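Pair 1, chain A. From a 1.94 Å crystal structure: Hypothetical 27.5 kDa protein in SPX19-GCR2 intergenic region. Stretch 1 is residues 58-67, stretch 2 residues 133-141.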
# COMPACT_ATOMS: atom_id res chain seq x y z
N GLY A 58 14.59 15.99 -5.38
CA GLY A 58 14.12 16.75 -4.24
C GLY A 58 12.66 16.51 -3.93
O GLY A 58 12.20 16.81 -2.83
N LYS A 59 11.91 15.97 -4.89
CA LYS A 59 10.49 15.70 -4.69
C LYS A 59 10.29 14.65 -3.61
O LYS A 59 11.18 13.84 -3.33
CB LYS A 59 9.84 15.24 -5.99
CG LYS A 59 9.85 16.28 -7.11
CD LYS A 59 8.92 15.86 -8.24
CE LYS A 59 8.89 16.89 -9.35
NZ LYS A 59 8.03 16.44 -10.47
N HIS A 60 9.11 14.67 -3.00
CA HIS A 60 8.78 13.74 -1.93
C HIS A 60 7.85 12.62 -2.35
O HIS A 60 7.20 12.69 -3.40
CB HIS A 60 8.12 14.50 -0.77
CG HIS A 60 8.85 15.74 -0.36
ND1 HIS A 60 8.73 16.94 -1.04
CD2 HIS A 60 9.74 15.97 0.64
CE1 HIS A 60 9.50 17.85 -0.47
NE2 HIS A 60 10.13 17.28 0.55
N VAL A 61 7.81 11.56 -1.55
CA VAL A 61 6.90 10.45 -1.79
C VAL A 61 5.87 10.67 -0.67
O VAL A 61 6.18 10.46 0.51
CB VAL A 61 7.58 9.06 -1.61
CG1 VAL A 61 6.52 7.96 -1.65
CG2 VAL A 61 8.60 8.82 -2.73
N PHE A 62 4.68 11.11 -1.05
CA PHE A 62 3.62 11.39 -0.08
C PHE A 62 2.84 10.13 0.29
O PHE A 62 2.06 9.61 -0.50
CB PHE A 62 2.66 12.45 -0.64
CG PHE A 62 1.74 13.06 0.40
CD1 PHE A 62 2.26 13.61 1.57
CD2 PHE A 62 0.36 13.10 0.20
CE1 PHE A 62 1.43 14.18 2.53
CE2 PHE A 62 -0.48 13.67 1.16
CZ PHE A 62 0.05 14.21 2.32
N VAL A 63 3.07 9.65 1.51
CA VAL A 63 2.41 8.45 2.02
C VAL A 63 1.23 8.78 2.93
O VAL A 63 1.41 9.40 3.98
CB VAL A 63 3.41 7.58 2.82
CG1 VAL A 63 2.73 6.31 3.31
CG2 VAL A 63 4.61 7.24 1.95
N ILE A 64 0.03 8.37 2.53
CA ILE A 64 -1.17 8.63 3.33
C ILE A 64 -1.57 7.33 4.03
O ILE A 64 -1.98 6.37 3.39
CB ILE A 64 -2.33 9.14 2.45
CG1 ILE A 64 -1.85 10.31 1.58
CG2 ILE A 64 -3.49 9.59 3.34
CD1 ILE A 64 -2.91 10.90 0.65
N ALA A 65 -1.46 7.33 5.35
CA ALA A 65 -1.76 6.14 6.15
C ALA A 65 -3.13 6.14 6.82
O ALA A 65 -3.50 7.08 7.52
CB ALA A 65 -0.67 5.95 7.20
N GLY A 66 -3.88 5.05 6.59
CA GLY A 66 -5.20 4.90 7.17
C GLY A 66 -5.09 4.50 8.64
O GLY A 66 -3.98 4.27 9.13
N PRO A 67 -6.22 4.38 9.35
CA PRO A 67 -6.23 4.01 10.77
C PRO A 67 -6.09 2.52 11.09
O PRO A 67 -6.09 2.14 12.26
CB PRO A 67 -7.56 4.57 11.25
CG PRO A 67 -8.45 4.25 10.08
CD PRO A 67 -7.60 4.59 8.86
N THR A 133 5.76 16.67 -5.24
CA THR A 133 5.61 15.25 -5.01
C THR A 133 5.87 14.36 -6.22
O THR A 133 5.35 14.61 -7.31
CB THR A 133 4.19 14.97 -4.49
OG1 THR A 133 4.04 15.61 -3.21
CG2 THR A 133 3.93 13.48 -4.36
N LEU A 134 6.68 13.33 -6.02
CA LEU A 134 7.03 12.37 -7.07
C LEU A 134 5.88 11.40 -7.31
O LEU A 134 5.50 11.12 -8.45
CB LEU A 134 8.28 11.58 -6.66
CG LEU A 134 8.60 10.31 -7.45
CD1 LEU A 134 9.00 10.64 -8.89
CD2 LEU A 134 9.72 9.57 -6.74
N CYS A 135 5.34 10.87 -6.22
CA CYS A 135 4.22 9.94 -6.30
C CYS A 135 3.55 9.89 -4.93
O CYS A 135 4.12 10.31 -3.92
CB CYS A 135 4.68 8.54 -6.69
SG CYS A 135 5.58 7.65 -5.39
N ILE A 136 2.32 9.38 -4.92
CA ILE A 136 1.55 9.27 -3.70
C ILE A 136 1.28 7.81 -3.39
O ILE A 136 0.92 7.03 -4.27
CB ILE A 136 0.20 10.01 -3.85
CG1 ILE A 136 0.45 11.48 -4.18
CG2 ILE A 136 -0.62 9.87 -2.57
CD1 ILE A 136 -0.76 12.20 -4.74
N VAL A 137 1.49 7.43 -2.13
CA VAL A 137 1.22 6.07 -1.72
C VAL A 137 -0.10 6.06 -0.98
O VAL A 137 -0.26 6.69 0.08
CB VAL A 137 2.30 5.51 -0.77
CG1 VAL A 137 1.92 4.10 -0.33
CG2 VAL A 137 3.65 5.50 -1.47
N ASP A 138 -1.05 5.33 -1.56
CA ASP A 138 -2.39 5.19 -1.01
C ASP A 138 -2.45 4.00 -0.07
O ASP A 138 -2.61 2.86 -0.52
CB ASP A 138 -3.39 5.00 -2.16
CG ASP A 138 -4.73 4.47 -1.69
OD1 ASP A 138 -5.16 4.81 -0.56
OD2 ASP A 138 -5.37 3.70 -2.46
N ALA A 139 -2.31 4.26 1.22
CA ALA A 139 -2.37 3.21 2.23
C ALA A 139 -3.52 3.54 3.19
O ALA A 139 -3.40 3.35 4.41
CB ALA A 139 -1.04 3.13 2.99
N ILE A 140 -4.63 4.03 2.65
CA ILE A 140 -5.78 4.39 3.49
C ILE A 140 -6.52 3.16 4.01
O ILE A 140 -6.47 2.88 5.21
CB ILE A 140 -6.78 5.32 2.74
CG1 ILE A 140 -6.19 6.72 2.57
CG2 ILE A 140 -8.06 5.50 3.56
CD1 ILE A 140 -4.98 6.77 1.71
N PHE A 141 -7.21 2.45 3.13
CA PHE A 141 -7.95 1.25 3.54
C PHE A 141 -7.59 0.02 2.72
O PHE A 141 -7.38 0.11 1.51
CB PHE A 141 -9.47 1.48 3.46
CG PHE A 141 -9.99 2.42 4.50
CD1 PHE A 141 -9.73 2.20 5.85
CD2 PHE A 141 -10.72 3.54 4.13
CE1 PHE A 141 -10.20 3.08 6.82
CE2 PHE A 141 -11.19 4.43 5.10
CZ PHE A 141 -10.93 4.20 6.44
O HOH W 1 5.00 15.10 -9.88

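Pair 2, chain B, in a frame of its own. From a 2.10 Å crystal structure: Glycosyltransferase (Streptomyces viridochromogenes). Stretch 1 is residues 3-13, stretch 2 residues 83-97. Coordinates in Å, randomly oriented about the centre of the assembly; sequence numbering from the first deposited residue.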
# COMPACT_ATOMS: atom_id res chain seq x y z
N PRO B 3 3.84 20.35 18.47
CA PRO B 3 2.97 19.22 18.11
C PRO B 3 1.89 19.68 17.15
O PRO B 3 1.20 20.68 17.38
CB PRO B 3 2.35 18.79 19.43
CG PRO B 3 2.56 19.95 20.39
CD PRO B 3 3.38 21.02 19.70
N LEU B 4 1.77 18.95 16.05
CA LEU B 4 0.88 19.33 14.96
C LEU B 4 -0.42 18.61 15.18
O LEU B 4 -0.48 17.52 15.85
CB LEU B 4 1.57 18.97 13.61
CG LEU B 4 2.80 19.84 13.32
CD1 LEU B 4 3.61 19.42 12.10
CD2 LEU B 4 2.43 21.37 13.19
N LYS B 5 -1.50 19.27 14.73
CA LYS B 5 -2.80 18.64 14.59
C LYS B 5 -2.95 18.31 13.13
O LYS B 5 -2.86 19.19 12.30
CB LYS B 5 -3.93 19.54 15.11
CG LYS B 5 -3.72 19.93 16.61
CD LYS B 5 -5.04 20.20 17.27
CE LYS B 5 -5.46 21.62 17.32
NZ LYS B 5 -6.94 21.69 17.81
N VAL B 6 -3.06 17.01 12.83
CA VAL B 6 -3.04 16.54 11.43
C VAL B 6 -4.38 15.87 11.12
O VAL B 6 -4.79 14.91 11.81
CB VAL B 6 -1.87 15.56 11.10
CG1 VAL B 6 -1.84 15.20 9.54
CG2 VAL B 6 -0.46 16.06 11.61
N ALA B 7 -5.08 16.39 10.12
CA ALA B 7 -6.27 15.75 9.61
C ALA B 7 -5.83 14.83 8.49
O ALA B 7 -5.32 15.31 7.48
CB ALA B 7 -7.26 16.77 9.10
N LEU B 8 -6.00 13.51 8.70
CA LEU B 8 -5.62 12.47 7.73
C LEU B 8 -6.88 12.01 7.07
O LEU B 8 -7.73 11.49 7.77
CB LEU B 8 -5.03 11.23 8.40
CG LEU B 8 -3.57 11.17 8.78
CD1 LEU B 8 -3.28 9.74 9.40
CD2 LEU B 8 -2.66 11.54 7.57
N VAL B 9 -6.98 12.16 5.74
CA VAL B 9 -8.22 11.89 5.04
C VAL B 9 -8.02 10.61 4.31
O VAL B 9 -7.26 10.55 3.33
CB VAL B 9 -8.69 13.05 4.03
CG1 VAL B 9 -10.16 12.84 3.63
CG2 VAL B 9 -8.57 14.44 4.68
N ASN B 10 -8.67 9.57 4.82
CA ASN B 10 -8.71 8.28 4.18
C ASN B 10 -9.65 8.38 3.00
O ASN B 10 -10.55 9.24 2.99
CB ASN B 10 -9.29 7.24 5.16
CG ASN B 10 -9.38 5.86 4.57
OD1 ASN B 10 -8.41 5.38 3.98
ND2 ASN B 10 -10.51 5.19 4.75
N ILE B 11 -9.46 7.48 2.04
CA ILE B 11 -10.33 7.34 0.86
C ILE B 11 -11.69 6.77 1.33
O ILE B 11 -11.74 5.63 1.84
CB ILE B 11 -9.69 6.41 -0.22
CG1 ILE B 11 -10.58 6.33 -1.46
CG2 ILE B 11 -9.43 4.96 0.34
CD1 ILE B 11 -9.89 5.67 -2.68
N PRO B 12 -12.77 7.57 1.24
CA PRO B 12 -14.11 7.11 1.73
C PRO B 12 -14.77 6.05 0.81
O PRO B 12 -15.16 6.35 -0.32
CB PRO B 12 -14.95 8.41 1.83
CG PRO B 12 -14.06 9.53 1.45
CD PRO B 12 -12.81 8.96 0.73
N LEU B 13 -14.85 4.81 1.29
CA LEU B 13 -15.34 3.71 0.52
C LEU B 13 -16.18 2.83 1.41
O LEU B 13 -15.79 2.54 2.53
CB LEU B 13 -14.16 2.85 -0.02
CG LEU B 13 -13.29 3.38 -1.18
CD1 LEU B 13 -12.16 2.38 -1.57
CD2 LEU B 13 -14.17 3.69 -2.42
N ALA B 83 -12.48 23.17 11.03
CA ALA B 83 -11.51 22.44 11.86
C ALA B 83 -10.36 23.34 12.22
O ALA B 83 -9.88 24.14 11.39
CB ALA B 83 -10.99 21.15 11.17
N ASP B 84 -9.95 23.25 13.48
CA ASP B 84 -8.71 23.81 13.91
C ASP B 84 -7.57 22.78 13.78
O ASP B 84 -7.11 22.22 14.75
CB ASP B 84 -8.87 24.29 15.36
CG ASP B 84 -7.66 25.08 15.87
OD1 ASP B 84 -6.83 25.53 15.04
OD2 ASP B 84 -7.55 25.27 17.10
N VAL B 85 -7.08 22.52 12.56
CA VAL B 85 -5.91 21.61 12.42
C VAL B 85 -4.82 22.34 11.69
O VAL B 85 -5.10 23.31 11.01
CB VAL B 85 -6.23 20.29 11.68
CG1 VAL B 85 -7.15 19.39 12.53
CG2 VAL B 85 -6.80 20.55 10.27
N ASP B 86 -3.57 21.90 11.81
CA ASP B 86 -2.50 22.59 11.11
C ASP B 86 -2.34 22.13 9.65
O ASP B 86 -1.87 22.90 8.80
CB ASP B 86 -1.19 22.43 11.85
CG ASP B 86 -1.26 22.93 13.30
OD1 ASP B 86 -1.44 24.16 13.53
OD2 ASP B 86 -1.23 22.06 14.20
N VAL B 87 -2.74 20.89 9.39
CA VAL B 87 -2.41 20.17 8.16
C VAL B 87 -3.58 19.27 7.83
O VAL B 87 -4.08 18.54 8.69
CB VAL B 87 -1.15 19.20 8.38
CG1 VAL B 87 -0.86 18.35 7.13
CG2 VAL B 87 0.12 19.98 8.79
N VAL B 88 -4.01 19.34 6.57
CA VAL B 88 -4.90 18.34 5.99
C VAL B 88 -4.09 17.52 5.01
O VAL B 88 -3.61 18.03 4.04
CB VAL B 88 -6.12 18.98 5.27
CG1 VAL B 88 -6.95 17.95 4.49
CG2 VAL B 88 -7.00 19.70 6.31
N HIS B 89 -3.96 16.23 5.29
CA HIS B 89 -3.18 15.30 4.51
C HIS B 89 -4.12 14.28 3.87
O HIS B 89 -4.61 13.36 4.54
CB HIS B 89 -2.13 14.64 5.44
CG HIS B 89 -1.15 13.75 4.74
ND1 HIS B 89 -0.10 13.15 5.40
CD2 HIS B 89 -1.08 13.32 3.45
CE1 HIS B 89 0.61 12.43 4.54
NE2 HIS B 89 0.02 12.51 3.36
N ASP B 90 -4.37 14.51 2.57
CA ASP B 90 -5.28 13.77 1.75
C ASP B 90 -4.66 12.50 1.19
O ASP B 90 -3.61 12.51 0.57
CB ASP B 90 -5.87 14.66 0.61
CG ASP B 90 -7.01 13.95 -0.14
OD1 ASP B 90 -7.76 13.20 0.52
OD2 ASP B 90 -7.13 14.07 -1.39
N HIS B 91 -5.35 11.38 1.43
CA HIS B 91 -5.01 10.09 0.82
C HIS B 91 -6.10 9.61 -0.11
O HIS B 91 -6.00 8.52 -0.60
CB HIS B 91 -4.80 9.03 1.92
CG HIS B 91 -3.60 9.29 2.76
ND1 HIS B 91 -2.38 8.70 2.53
CD2 HIS B 91 -3.41 10.15 3.80
CE1 HIS B 91 -1.51 9.13 3.42
NE2 HIS B 91 -2.11 10.01 4.21
N SER B 92 -7.17 10.39 -0.29
CA SER B 92 -8.35 9.97 -1.07
C SER B 92 -8.23 10.11 -2.59
O SER B 92 -9.14 9.73 -3.30
CB SER B 92 -9.57 10.78 -0.65
OG SER B 92 -9.47 12.07 -1.20
N GLY B 93 -7.14 10.70 -3.09
CA GLY B 93 -7.01 11.05 -4.50
C GLY B 93 -7.84 12.27 -4.86
O GLY B 93 -8.26 12.43 -6.00
N GLY B 94 -8.09 13.14 -3.90
CA GLY B 94 -8.70 14.39 -4.23
C GLY B 94 -10.21 14.44 -4.17
O GLY B 94 -10.83 15.30 -4.82
N VAL B 95 -10.81 13.55 -3.38
CA VAL B 95 -12.21 13.69 -2.96
C VAL B 95 -12.42 15.03 -2.23
O VAL B 95 -13.50 15.63 -2.24
CB VAL B 95 -12.57 12.49 -2.07
CG1 VAL B 95 -13.62 12.83 -1.05
CG2 VAL B 95 -12.90 11.25 -2.88
N ILE B 96 -11.38 15.51 -1.57
CA ILE B 96 -11.42 16.86 -1.00
C ILE B 96 -10.23 17.68 -1.58
O ILE B 96 -9.38 17.13 -2.26
CB ILE B 96 -11.51 16.82 0.55
CG1 ILE B 96 -10.41 15.93 1.17
CG2 ILE B 96 -12.88 16.28 1.00
CD1 ILE B 96 -9.09 16.64 1.40
N GLY B 97 -10.19 18.98 -1.35
CA GLY B 97 -9.15 19.81 -1.95
C GLY B 97 -8.82 20.94 -1.02
O GLY B 97 -9.40 21.01 0.06
O HOH W 2 0.06 22.94 16.37

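Both pairs are two parallel strands hydrogen-bonded side by side. The strand axes approach to 4.6 Å and cross at -16° in pair 1, and to 4.7 Å and -22° in pair 2; the N, CA and C atoms of 14 central residues superpose with an RMSD of 0.7 Å. V61(A) through G66(A) fall on V6(B) through I11(B), and C135(A) through I140(A) on V87(B) through S92(B), every CA within 0.7 Å of its counterpart.

The superposition also matches the hydrogen-bond ladders. In pair 1, F62(A) receives V137(A) N at its O (2.8 Å) and gives its N to C135(A) O (3.0 Å); the matching A7(B) receives H89(B) N at its O (2.7 Å) and gives its N to V87(B) O (2.8 Å). One step on, I64(A) N bonds V137(A) O at 3.0 Å and V9(B) N bonds H89(B) O at 2.9 Å. Such alternation, in which one residue of the first strand bonds the residues before and after its bridge partner, is the signature of parallel pairing.

On the face carrying V61(A) and V63(A), small aliphatic groups mesh: V137(A) CG2 lies 3.8 Å from V61(A) CG1 and 4.0 Å from V63(A) CG2. In pair 2, V6(B) keeps the valine, but V63(A) becomes L8(B) and V137(A) becomes H89(B). The leucine reaches the imidazole, CD2 to H89(B) ND1 3.7 Å, approaching the ring obliquely, and also lies 3.7 Å from H91(B) NE2, where A139(A) has only a methyl.

On the other face, F62(A) matches A7(B). The phenylalanine ring leads away from the second strand, leaving its CB 4.3 Å from I136(A) CG1; the alanine CB sits 4.1 Å from V88(B) CG2 and 4.0 Å from V85(B) CG2. I64(A) CD1 meets I136(A) CG2 at 4.1 Å, much as V9(B) CG2 meets V88(B) CG1 at 3.9 Å.

The ends differ more. L134(A) N bonds H60(A) O at 2.7 Å, and D86(B) N bonds K5(B) O at 2.8 Å, but the aspartate also accepts K5(B) N at OD2 (2.9 Å, 174°), a side-chain bond that leucine cannot supply. At the other end, I140(A) CD1 packs on I64(A) CG2 at 3.6 Å, whereas the matching S92(B) turns its OG to D90(B) OD1 at 2.7 Å. G66(A) CA approaches I140(A) O to 3.1 Å, and an ideal CB there would clash with that oxygen; I11(B) occupies the matching position with its CB 4.4 Å from S92(B) CB.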